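Local coordinates for protein genome packaging NTPase B204 (Sulfolobus turreted icosahedral virus 2, PDB 4KFU) that probably hydrolyses ATP to power the packaging of viral DNA into the capsid, as a P-loop ATPase of the FtsK-HerA superfamily, at residues L100-Y111 / L133-M144. Sequence-based numbering, arbitrary orientation.
With ZN (zinc ion), chain L.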
loop_
_atom_site.group_PDB
_atom_site.type_symbol
_atom_site.label_atom_id
_atom_site.label_comp_id
_atom_site.label_asym_id
_atom_site.label_seq_id
_atom_site.Cartn_x
_atom_site.Cartn_y
_atom_site.Cartn_z
ATOM N N LEU A 100 -0.989 6.159 -5.105
ATOM C CA LEU A 100 -0.778 6.627 -3.740
ATOM C C LEU A 100 -0.217 5.470 -2.899
ATOM O O LEU A 100 -0.908 4.473 -2.669
ATOM C CB LEU A 100 -2.095 7.127 -3.137
ATOM C CG LEU A 100 -2.029 7.631 -1.693
ATOM C CD1 LEU A 100 -0.949 8.735 -1.533
ATOM C CD2 LEU A 100 -3.406 8.121 -1.185
ATOM N N ILE A 101 1.030 5.611 -2.455
ATOM C CA ILE A 101 1.714 4.592 -1.666
ATOM C C ILE A 101 1.711 4.927 -0.183
ATOM O O ILE A 101 2.200 5.982 0.238
ATOM C CB ILE A 101 3.177 4.430 -2.117
ATOM C CG1 ILE A 101 3.247 4.237 -3.636
ATOM C CG2 ILE A 101 3.846 3.266 -1.375
ATOM C CD1 ILE A 101 4.654 3.921 -4.164
ATOM N N ILE A 102 1.160 4.016 0.611
ATOM C CA ILE A 102 0.994 4.246 2.038
ATOM C C ILE A 102 1.681 3.154 2.828
ATOM O O ILE A 102 1.126 2.067 3.017
ATOM C CB ILE A 102 -0.488 4.298 2.434
ATOM C CG1 ILE A 102 -1.251 5.211 1.472
ATOM C CG2 ILE A 102 -0.657 4.809 3.886
ATOM C CD1 ILE A 102 -2.607 5.590 1.969
ATOM N N ASP A 103 2.903 3.429 3.274
ATOM C CA ASP A 103 3.586 2.475 4.149
ATOM C C ASP A 103 3.044 2.667 5.558
ATOM O O ASP A 103 2.528 3.750 5.886
ATOM C CB ASP A 103 5.104 2.635 4.089
ATOM C CG ASP A 103 5.831 1.282 4.031
ATOM O OD1 ASP A 103 5.291 0.290 4.587
ATOM O OD2 ASP A 103 6.932 1.205 3.428
ATOM N N GLU A 104 3.101 1.613 6.372
ATOM C CA GLU A 104 2.473 1.633 7.697
ATOM C C GLU A 104 1.001 2.062 7.602
ATOM O O GLU A 104 0.556 2.965 8.325
ATOM C CB GLU A 104 3.250 2.559 8.647
ATOM C CG GLU A 104 4.774 2.290 8.714
ATOM C CD GLU A 104 5.602 3.111 7.705
ATOM O OE1 GLU A 104 5.138 4.187 7.241
ATOM O OE2 GLU A 104 6.737 2.682 7.373
ATOM N N ALA A 105 0.248 1.420 6.711
ATOM C CA ALA A 105 -1.121 1.846 6.421
ATOM C C ALA A 105 -2.110 1.700 7.573
ATOM O O ALA A 105 -3.241 2.159 7.458
ATOM C CB ALA A 105 -1.662 1.158 5.163
ATOM N N TYR A 106 -1.709 1.067 8.676
ATOM C CA TYR A 106 -2.615 0.935 9.822
ATOM C C TYR A 106 -2.939 2.280 10.468
ATOM O O TYR A 106 -3.863 2.380 11.274
ATOM C CB TYR A 106 -2.063 -0.033 10.869
ATOM C CG TYR A 106 -0.685 0.320 11.360
ATOM C CD1 TYR A 106 -0.499 1.264 12.368
ATOM C CD2 TYR A 106 0.439 -0.290 10.812
ATOM C CE1 TYR A 106 0.778 1.592 12.815
ATOM C CE2 TYR A 106 1.714 0.026 11.249
ATOM C CZ TYR A 106 1.880 0.964 12.247
ATOM O OH TYR A 106 3.158 1.264 12.668
ATOM N N TYR A 107 -2.174 3.317 10.149
ATOM C CA TYR A 107 -2.507 4.629 10.695
ATOM C C TYR A 107 -3.829 5.153 10.170
ATOM O O TYR A 107 -4.541 5.850 10.886
ATOM C CB TYR A 107 -1.402 5.637 10.402
ATOM C CG TYR A 107 -0.182 5.379 11.230
ATOM C CD1 TYR A 107 -0.231 5.475 12.620
ATOM C CD2 TYR A 107 1.011 5.014 10.635
ATOM C CE1 TYR A 107 0.896 5.220 13.394
ATOM C CE2 TYR A 107 2.138 4.760 11.394
ATOM C CZ TYR A 107 2.077 4.863 12.772
ATOM O OH TYR A 107 3.208 4.602 13.524
ATOM N N HIS A 108 -4.160 4.808 8.927
ATOM C CA HIS A 108 -5.344 5.385 8.267
ATOM C C HIS A 108 -6.437 4.364 7.981
ATOM O O HIS A 108 -7.587 4.732 7.721
ATOM C CB HIS A 108 -4.921 6.055 6.957
ATOM C CG HIS A 108 -3.883 7.121 7.138
ATOM N ND1 HIS A 108 -3.997 8.097 8.104
ATOM C CD2 HIS A 108 -2.737 7.370 6.473
ATOM C CE1 HIS A 108 -2.943 8.897 8.037
ATOM N NE2 HIS A 108 -2.170 8.483 7.055
ATOM N N PHE A 109 -6.069 3.087 7.999
ATOM C CA PHE A 109 -7.004 2.015 7.640
ATOM C C PHE A 109 -7.102 0.960 8.747
ATOM O O PHE A 109 -7.281 -0.236 8.481
ATOM C CB PHE A 109 -6.549 1.340 6.346
ATOM C CG PHE A 109 -6.593 2.233 5.128
ATOM C CD1 PHE A 109 -5.562 3.132 4.866
ATOM C CD2 PHE A 109 -7.634 2.129 4.212
ATOM C CE1 PHE A 109 -5.582 3.926 3.736
ATOM C CE2 PHE A 109 -7.663 2.927 3.077
ATOM C CZ PHE A 109 -6.637 3.829 2.838
ATOM N N LYS A 110 -6.978 1.404 9.991
ATOM C CA LYS A 110 -6.885 0.486 11.118
ATOM C C LYS A 110 -8.157 -0.349 11.302
ATOM O O LYS A 110 -9.264 0.139 11.097
ATOM C CB LYS A 110 -6.586 1.279 12.401
ATOM C CG LYS A 110 -5.871 0.469 13.453
ATOM C CD LYS A 110 -5.936 1.121 14.830
ATOM C CE LYS A 110 -5.434 0.140 15.897
ATOM N NZ LYS A 110 -5.449 0.704 17.283
ATOM N N TYR A 111 -7.999 -1.617 11.661
ATOM C CA TYR A 111 -9.136 -2.437 12.081
ATOM C C TYR A 111 -9.969 -1.684 13.130
ATOM O O TYR A 111 -9.421 -1.136 14.100
ATOM C CB TYR A 111 -8.636 -3.760 12.665
ATOM C CG TYR A 111 -9.723 -4.736 13.087
ATOM C CD1 TYR A 111 -10.880 -4.897 12.329
ATOM C CD2 TYR A 111 -9.579 -5.510 14.236
ATOM C CE1 TYR A 111 -11.865 -5.786 12.710
ATOM C CE2 TYR A 111 -10.561 -6.418 14.626
ATOM C CZ TYR A 111 -11.703 -6.549 13.858
ATOM O OH TYR A 111 -12.685 -7.440 14.234
ATOM N N LEU A 133 -3.629 2.382 -5.345
ATOM C CA LEU A 133 -3.172 2.384 -3.966
ATOM C C LEU A 133 -2.225 1.230 -3.753
ATOM O O LEU A 133 -2.479 0.107 -4.221
ATOM C CB LEU A 133 -4.339 2.179 -2.996
ATOM C CG LEU A 133 -5.408 3.194 -2.641
ATOM C CD1 LEU A 133 -6.260 2.560 -1.560
ATOM C CD2 LEU A 133 -4.790 4.491 -2.126
ATOM N N ILE A 134 -1.131 1.507 -3.054
ATOM C CA ILE A 134 -0.329 0.434 -2.470
ATOM C C ILE A 134 -0.366 0.608 -0.968
ATOM O O ILE A 134 0.032 1.656 -0.445
ATOM C CB ILE A 134 1.111 0.443 -2.965
ATOM C CG1 ILE A 134 1.129 0.240 -4.479
ATOM C CG2 ILE A 134 1.885 -0.702 -2.298
ATOM C CD1 ILE A 134 2.474 0.366 -5.110
ATOM N N LEU A 135 -0.904 -0.394 -0.276
ATOM C CA LEU A 135 -1.038 -0.329 1.170
ATOM C C LEU A 135 -0.173 -1.410 1.791
ATOM O O LEU A 135 -0.169 -2.556 1.326
ATOM C CB LEU A 135 -2.486 -0.543 1.605
ATOM C CG LEU A 135 -3.531 0.437 1.064
ATOM C CD1 LEU A 135 -4.902 0.074 1.603
ATOM C CD2 LEU A 135 -3.166 1.884 1.414
ATOM N N SER A 136 0.542 -1.054 2.850
ATOM C CA SER A 136 1.481 -1.977 3.469
ATOM C C SER A 136 1.234 -2.050 4.969
ATOM O O SER A 136 1.038 -1.016 5.619
ATOM C CB SER A 136 2.907 -1.488 3.186
ATOM O OG SER A 136 3.847 -2.139 4.005
ATOM N N THR A 137 1.260 -3.259 5.526
ATOM C CA THR A 137 1.103 -3.423 6.972
ATOM C C THR A 137 1.819 -4.659 7.470
ATOM O O THR A 137 2.243 -5.495 6.666
ATOM C CB THR A 137 -0.376 -3.500 7.384
ATOM O OG1 THR A 137 -0.490 -3.177 8.778
ATOM C CG2 THR A 137 -0.947 -4.902 7.111
ATOM N N GLN A 138 1.949 -4.779 8.790
ATOM C CA GLN A 138 2.778 -5.836 9.381
ATOM C C GLN A 138 2.009 -7.133 9.646
ATOM O O GLN A 138 2.513 -8.207 9.374
ATOM C CB GLN A 138 3.446 -5.344 10.670
ATOM C CG GLN A 138 4.130 -3.975 10.517
ATOM C CD GLN A 138 5.579 -3.954 10.984
ATOM O OE1 GLN A 138 6.497 -3.663 10.198
ATOM N NE2 GLN A 138 5.793 -4.233 12.270
ATOM N N ARG A 139 0.804 -7.022 10.194
ATOM C CA ARG A 139 -0.045 -8.192 10.455
ATOM C C ARG A 139 -1.346 -8.039 9.673
ATOM O O ARG A 139 -1.835 -6.919 9.509
ATOM C CB ARG A 139 -0.361 -8.332 11.956
ATOM C CG ARG A 139 0.866 -8.310 12.898
ATOM C CD ARG A 139 1.391 -9.699 13.221
ATOM N NE ARG A 139 2.587 -9.658 14.075
ATOM C CZ ARG A 139 2.700 -10.240 15.271
ATOM N NH1 ARG A 139 1.687 -10.925 15.793
ATOM N NH2 ARG A 139 3.841 -10.143 15.950
ATOM N N VAL A 140 -1.915 -9.145 9.185
ATOM C CA VAL A 140 -3.142 -9.047 8.371
ATOM C C VAL A 140 -4.262 -8.378 9.159
ATOM O O VAL A 140 -5.029 -7.566 8.612
ATOM C CB VAL A 140 -3.603 -10.447 7.842
ATOM C CG1 VAL A 140 -3.881 -11.376 8.988
ATOM C CG2 VAL A 140 -4.849 -10.331 6.993
ATOM N N TYR A 141 -4.326 -8.672 10.455
ATOM C CA TYR A 141 -5.407 -8.155 11.291
ATOM C C TYR A 141 -5.239 -6.687 11.737
ATOM O O TYR A 141 -6.076 -6.166 12.486
ATOM C CB TYR A 141 -5.656 -9.092 12.487
ATOM C CG TYR A 141 -4.424 -9.396 13.329
ATOM C CD1 TYR A 141 -3.824 -8.404 14.102
ATOM C CD2 TYR A 141 -3.886 -10.684 13.381
ATOM C CE1 TYR A 141 -2.710 -8.673 14.883
ATOM C CE2 TYR A 141 -2.780 -10.964 14.161
ATOM C CZ TYR A 141 -2.198 -9.952 14.911
ATOM O OH TYR A 141 -1.097 -10.217 15.694
ATOM N N ASP A 142 -4.187 -6.019 11.257
ATOM C CA ASP A 142 -3.975 -4.598 11.550
ATOM C C ASP A 142 -4.987 -3.739 10.808
ATOM O O ASP A 142 -5.274 -2.629 11.233
ATOM C CB ASP A 142 -2.584 -4.122 11.100
ATOM C CG ASP A 142 -1.446 -4.703 11.927
ATOM O OD1 ASP A 142 -1.685 -5.236 13.029
ATOM O OD2 ASP A 142 -0.301 -4.611 11.441
ATOM N N LEU A 143 -5.510 -4.237 9.689
ATOM C CA LEU A 143 -6.361 -3.396 8.831
ATOM C C LEU A 143 -7.832 -3.806 8.801
ATOM O O LEU A 143 -8.162 -4.963 9.065
ATOM C CB LEU A 143 -5.827 -3.418 7.396
ATOM C CG LEU A 143 -4.339 -3.139 7.196
ATOM C CD1 LEU A 143 -3.982 -3.212 5.717
ATOM C CD2 LEU A 143 -3.949 -1.780 7.792
ATOM N N MET A 144 -8.696 -2.860 8.426
ATOM C CA MET A 144 -10.096 -3.144 8.164
ATOM C C MET A 144 -10.226 -4.261 7.145
ATOM O O MET A 144 -9.602 -4.206 6.092
ATOM C CB MET A 144 -10.782 -1.896 7.579
ATOM C CG MET A 144 -11.132 -0.834 8.591
ATOM S SD MET A 144 -11.207 0.823 7.854
ATOM C CE MET A 144 -11.366 0.423 6.143
HETATM ZN ZN ZN L . -0.245 9.000 6.729
#
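Ser136 turns OG away from its backbone N (chi1 166°) and so donates to Asp103 OD1 over 2.9 Å from above the carboxylate plane. The same OD1 takes the amide of Glu104 on its anti lone pair, while OD2 is bonded by Tyr50 and by Ser18 of the P-loop; a carboxylate gripped on both oxygens is thus held close to a bound magnesium ion, as expected of a Walker B aspartate, which in P-loop ATPases generally ends a central parallel strand. With CG anti to its carbonyl carbon (chi1 -59°), Leu135 places CD2 3.7 Å from Ile102 CB and CD1 over the centre of the Phe109 ring, a CH-pi contact. Just past the end of strand 98-102, Ala105 N bonds Ser136 O, and the two segments meet again where Met144 N bonds Phe109 O and Tyr111 N bonds Asp142 O. His108 binds zinc with Asp39, His41 and Asp73. Strands 98-102 and 131-137 pair in parallel (Ile134 N to Leu100 O, Ile102 N to Ile134 O, Ser136 N to Ile102 O) within a beta-alpha-beta unit connected through helix 117-124; helix 17-31 covers the Ile101 and Ile134 face, and helix 78-95 packs on Leu100 and Ile102.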